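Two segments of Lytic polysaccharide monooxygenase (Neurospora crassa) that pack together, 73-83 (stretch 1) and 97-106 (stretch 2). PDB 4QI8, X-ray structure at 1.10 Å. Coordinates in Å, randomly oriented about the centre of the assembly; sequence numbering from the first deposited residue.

Stretch 1 (73-83) PGPMQFYLARV
Stretch 2 (97-106) AVWFKIYHEQ

How does the contact begin? Gly-74, at phi/psi 148/-179, holds a backbone where a CB would jam against the preceding carbonyl, and Pro-75 leads into the strand that begins at Met-76, which runs antiparallel to the strand that ends at His-104. Extended Glu-105 (t, t) reaches back: Met-76 N donates to Glu-105 OE1 (2.9 Å, 177°), and Glu-105 N to Met-76 O (3.0 Å). Met-76 (m, m, m) leads its end away.

What happens at the bulge? Gln-77 pairs with His-104 (CA-CA 4.3 Å) and Phe-78 with Tyr-103, Phe-78 N donating to Tyr-103 O (3.0 Å). Phe-78 O accepts from Ile-102 N (2.9 Å) and, weakly, from Tyr-103 N (3.4 Å); the register shifts by one, with Ile-102 at phi/psi -113/-7. Tyr-103 (t) brings CD1 to the edge of the Phe-78 (m) ring, Phe-78 CD2 to Tyr-103 CD1 3.8 Å.

Which side chains cover the faces beyond it? Tyr-79 (m) pairs with Lys-101, and Lys-101 CB sits over one face of the Tyr-79 ring, 4.1 Å from its centroid. On the face of Phe-78, Leu-80 (m, t) sets CB 4.0 Å from the Phe-100 (p) ring centroid. Leu-80 N donates to Phe-100 O (2.8 Å), Phe-100 N to Leu-80 O (2.9 Å).

How does it close? Small Ala-81 lets CB sit 3.6 Å from the centroid of the six-membered ring of Trp-99 (m). One water links Arg-82 N (2.9 Å) to Val-98 O (2.7 Å). Altogether 881 Å² is buried.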

# COMPACT_ATOMS: atom_id res chain seq x y z
N PRO A 73 2.15 0.91 -15.72
CA PRO A 73 1.27 2.06 -15.50
C PRO A 73 0.19 1.75 -14.47
O PRO A 73 -0.43 0.69 -14.50
CB PRO A 73 0.64 2.27 -16.87
CG PRO A 73 0.61 0.89 -17.47
CD PRO A 73 1.88 0.24 -17.00
N GLY A 74 -0.04 2.69 -13.57
CA GLY A 74 -1.10 2.58 -12.60
C GLY A 74 -0.74 3.26 -11.30
O GLY A 74 0.35 3.83 -11.17
N PRO A 75 -1.65 3.20 -10.33
CA PRO A 75 -1.49 3.97 -9.09
C PRO A 75 -0.74 3.28 -7.97
O PRO A 75 -0.92 2.09 -7.71
CB PRO A 75 -2.94 4.18 -8.64
CG PRO A 75 -3.61 2.93 -9.09
CD PRO A 75 -3.02 2.64 -10.44
N MET A 76 0.09 4.06 -7.28
CA MET A 76 0.49 3.73 -5.92
C MET A 76 -0.63 4.08 -4.95
O MET A 76 -1.29 5.13 -5.09
CB MET A 76 1.72 4.52 -5.49
CG MET A 76 2.98 4.16 -6.21
SD MET A 76 3.54 2.46 -5.96
CE MET A 76 3.72 2.39 -4.21
N GLN A 77 -0.82 3.25 -3.93
CA GLN A 77 -1.73 3.56 -2.82
C GLN A 77 -1.09 3.07 -1.53
O GLN A 77 -0.37 2.06 -1.52
CB GLN A 77 -3.11 2.92 -3.03
CG GLN A 77 -3.63 3.07 -4.44
CD GLN A 77 -5.12 2.83 -4.63
OE1 GLN A 77 -5.74 3.49 -5.46
NE2 GLN A 77 -5.68 1.89 -3.89
N PHE A 78 -1.34 3.79 -0.44
CA PHE A 78 -0.82 3.43 0.88
C PHE A 78 -1.94 3.44 1.92
O PHE A 78 -2.79 4.33 1.92
CB PHE A 78 0.29 4.39 1.33
CG PHE A 78 1.54 4.32 0.50
CD1 PHE A 78 2.50 3.35 0.74
CD2 PHE A 78 1.76 5.23 -0.53
CE1 PHE A 78 3.64 3.29 -0.02
CE2 PHE A 78 2.90 5.16 -1.31
CZ PHE A 78 3.84 4.19 -1.05
N TYR A 79 -1.89 2.46 2.82
CA TYR A 79 -2.85 2.32 3.90
C TYR A 79 -2.12 2.10 5.21
O TYR A 79 -1.04 1.50 5.24
CB TYR A 79 -3.76 1.12 3.69
CG TYR A 79 -4.72 1.13 2.52
CD1 TYR A 79 -4.27 0.96 1.22
CD2 TYR A 79 -6.09 1.26 2.73
CE1 TYR A 79 -5.18 0.93 0.15
CE2 TYR A 79 -6.99 1.21 1.68
CZ TYR A 79 -6.54 1.05 0.40
OH TYR A 79 -7.46 0.99 -0.61
N LEU A 80 -2.75 2.55 6.30
CA LEU A 80 -2.29 2.23 7.65
C LEU A 80 -3.32 1.38 8.38
O LEU A 80 -4.52 1.48 8.12
CB LEU A 80 -2.12 3.52 8.45
CG LEU A 80 -0.86 4.33 8.15
CD1 LEU A 80 -0.92 5.70 8.83
CD2 LEU A 80 0.40 3.59 8.59
N ALA A 81 -2.84 0.59 9.33
CA ALA A 81 -3.70 -0.14 10.26
C ALA A 81 -3.03 -0.14 11.62
O ALA A 81 -1.86 -0.49 11.73
CB ALA A 81 -3.95 -1.56 9.79
N ARG A 82 -3.78 0.25 12.65
CA ARG A 82 -3.22 0.37 13.99
C ARG A 82 -3.39 -0.93 14.78
O ARG A 82 -4.50 -1.43 14.98
CB ARG A 82 -3.86 1.52 14.75
CG ARG A 82 -3.19 1.78 16.09
CD ARG A 82 -3.81 2.95 16.82
NE ARG A 82 -3.15 3.24 18.10
CZ ARG A 82 -3.36 2.57 19.23
NH1 ARG A 82 -4.21 1.55 19.29
NH2 ARG A 82 -2.71 2.93 20.33
N VAL A 83 -2.28 -1.45 15.27
CA VAL A 83 -2.30 -2.63 16.10
C VAL A 83 -3.04 -2.31 17.42
O VAL A 83 -2.74 -1.31 18.05
CB VAL A 83 -0.86 -3.06 16.43
CG1 VAL A 83 -0.87 -4.29 17.32
CG2 VAL A 83 -0.05 -3.33 15.16
N ALA A 97 -11.76 -4.90 9.60
CA ALA A 97 -11.90 -3.61 8.95
C ALA A 97 -11.05 -2.59 9.70
O ALA A 97 -11.55 -1.80 10.48
CB ALA A 97 -13.35 -3.18 8.92
N VAL A 98 -9.75 -2.65 9.45
CA VAL A 98 -8.76 -1.89 10.21
C VAL A 98 -7.89 -0.98 9.35
O VAL A 98 -7.14 -0.17 9.89
CB VAL A 98 -7.85 -2.84 11.03
CG1 VAL A 98 -8.67 -3.59 12.06
CG2 VAL A 98 -7.08 -3.83 10.14
N TRP A 99 -7.97 -1.11 8.03
CA TRP A 99 -7.07 -0.39 7.14
C TRP A 99 -7.71 0.91 6.66
O TRP A 99 -8.82 0.87 6.13
CB TRP A 99 -6.73 -1.26 5.93
CG TRP A 99 -5.98 -2.51 6.27
CD1 TRP A 99 -6.52 -3.73 6.53
CD2 TRP A 99 -4.57 -2.65 6.40
NE1 TRP A 99 -5.52 -4.64 6.80
CE2 TRP A 99 -4.31 -3.99 6.74
CE3 TRP A 99 -3.49 -1.77 6.26
CZ2 TRP A 99 -3.01 -4.47 6.94
CZ3 TRP A 99 -2.21 -2.25 6.48
CH2 TRP A 99 -1.98 -3.59 6.79
N PHE A 100 -7.00 2.02 6.80
CA PHE A 100 -7.46 3.28 6.22
C PHE A 100 -6.42 3.79 5.25
O PHE A 100 -5.21 3.61 5.44
CB PHE A 100 -7.85 4.34 7.27
CG PHE A 100 -6.75 4.72 8.24
CD1 PHE A 100 -6.49 3.94 9.36
CD2 PHE A 100 -6.01 5.87 8.05
CE1 PHE A 100 -5.50 4.30 10.25
CE2 PHE A 100 -5.04 6.25 8.96
CZ PHE A 100 -4.78 5.46 10.06
N LYS A 101 -6.91 4.38 4.17
CA LYS A 101 -6.07 4.87 3.10
C LYS A 101 -5.51 6.23 3.45
O LYS A 101 -6.26 7.11 3.87
CB LYS A 101 -6.89 4.97 1.82
CG LYS A 101 -6.11 5.40 0.60
CD LYS A 101 -7.01 5.59 -0.62
CE LYS A 101 -7.44 4.28 -1.23
NZ LYS A 101 -8.49 4.50 -2.26
N ILE A 102 -4.21 6.40 3.27
CA ILE A 102 -3.57 7.69 3.50
C ILE A 102 -3.03 8.35 2.22
O ILE A 102 -2.62 9.50 2.26
CB ILE A 102 -2.48 7.66 4.59
CG1 ILE A 102 -1.33 6.71 4.21
CG2 ILE A 102 -3.10 7.27 5.92
CD1 ILE A 102 -0.15 6.83 5.14
N TYR A 103 -3.06 7.63 1.10
CA TYR A 103 -2.63 8.19 -0.17
C TYR A 103 -3.16 7.32 -1.30
O TYR A 103 -3.11 6.09 -1.20
CB TYR A 103 -1.09 8.23 -0.26
CG TYR A 103 -0.59 8.61 -1.64
CD1 TYR A 103 -0.32 7.65 -2.60
CD2 TYR A 103 -0.39 9.95 -1.98
CE1 TYR A 103 0.11 8.01 -3.86
CE2 TYR A 103 0.05 10.31 -3.24
CZ TYR A 103 0.31 9.34 -4.18
OH TYR A 103 0.74 9.69 -5.44
N HIS A 104 -3.61 7.95 -2.37
CA HIS A 104 -3.73 7.26 -3.64
C HIS A 104 -3.37 8.18 -4.79
O HIS A 104 -3.54 9.40 -4.72
CB HIS A 104 -5.09 6.55 -3.83
CG HIS A 104 -6.29 7.44 -3.91
ND1 HIS A 104 -7.55 6.91 -3.71
CD2 HIS A 104 -6.48 8.74 -4.22
CE1 HIS A 104 -8.45 7.86 -3.87
NE2 HIS A 104 -7.83 8.98 -4.18
N GLU A 105 -2.84 7.57 -5.84
CA GLU A 105 -2.34 8.30 -7.00
C GLU A 105 -3.41 8.49 -8.06
O GLU A 105 -4.08 7.54 -8.45
CB GLU A 105 -1.18 7.51 -7.59
CG GLU A 105 -0.52 8.16 -8.79
CD GLU A 105 0.66 7.35 -9.32
OE1 GLU A 105 1.13 6.42 -8.63
OE2 GLU A 105 1.11 7.67 -10.45
N GLN A 106 -3.55 9.72 -8.54
CA GLN A 106 -4.33 10.01 -9.73
C GLN A 106 -3.40 10.21 -10.92
O GLN A 106 -2.37 10.87 -10.79
CB GLN A 106 -5.15 11.28 -9.53
CG GLN A 106 -6.46 11.04 -8.80
CD GLN A 106 -7.52 10.48 -9.72
OE1 GLN A 106 -7.99 11.17 -10.63
NE2 GLN A 106 -7.92 9.23 -9.49
O HOH W 1 -6.63 0.87 12.30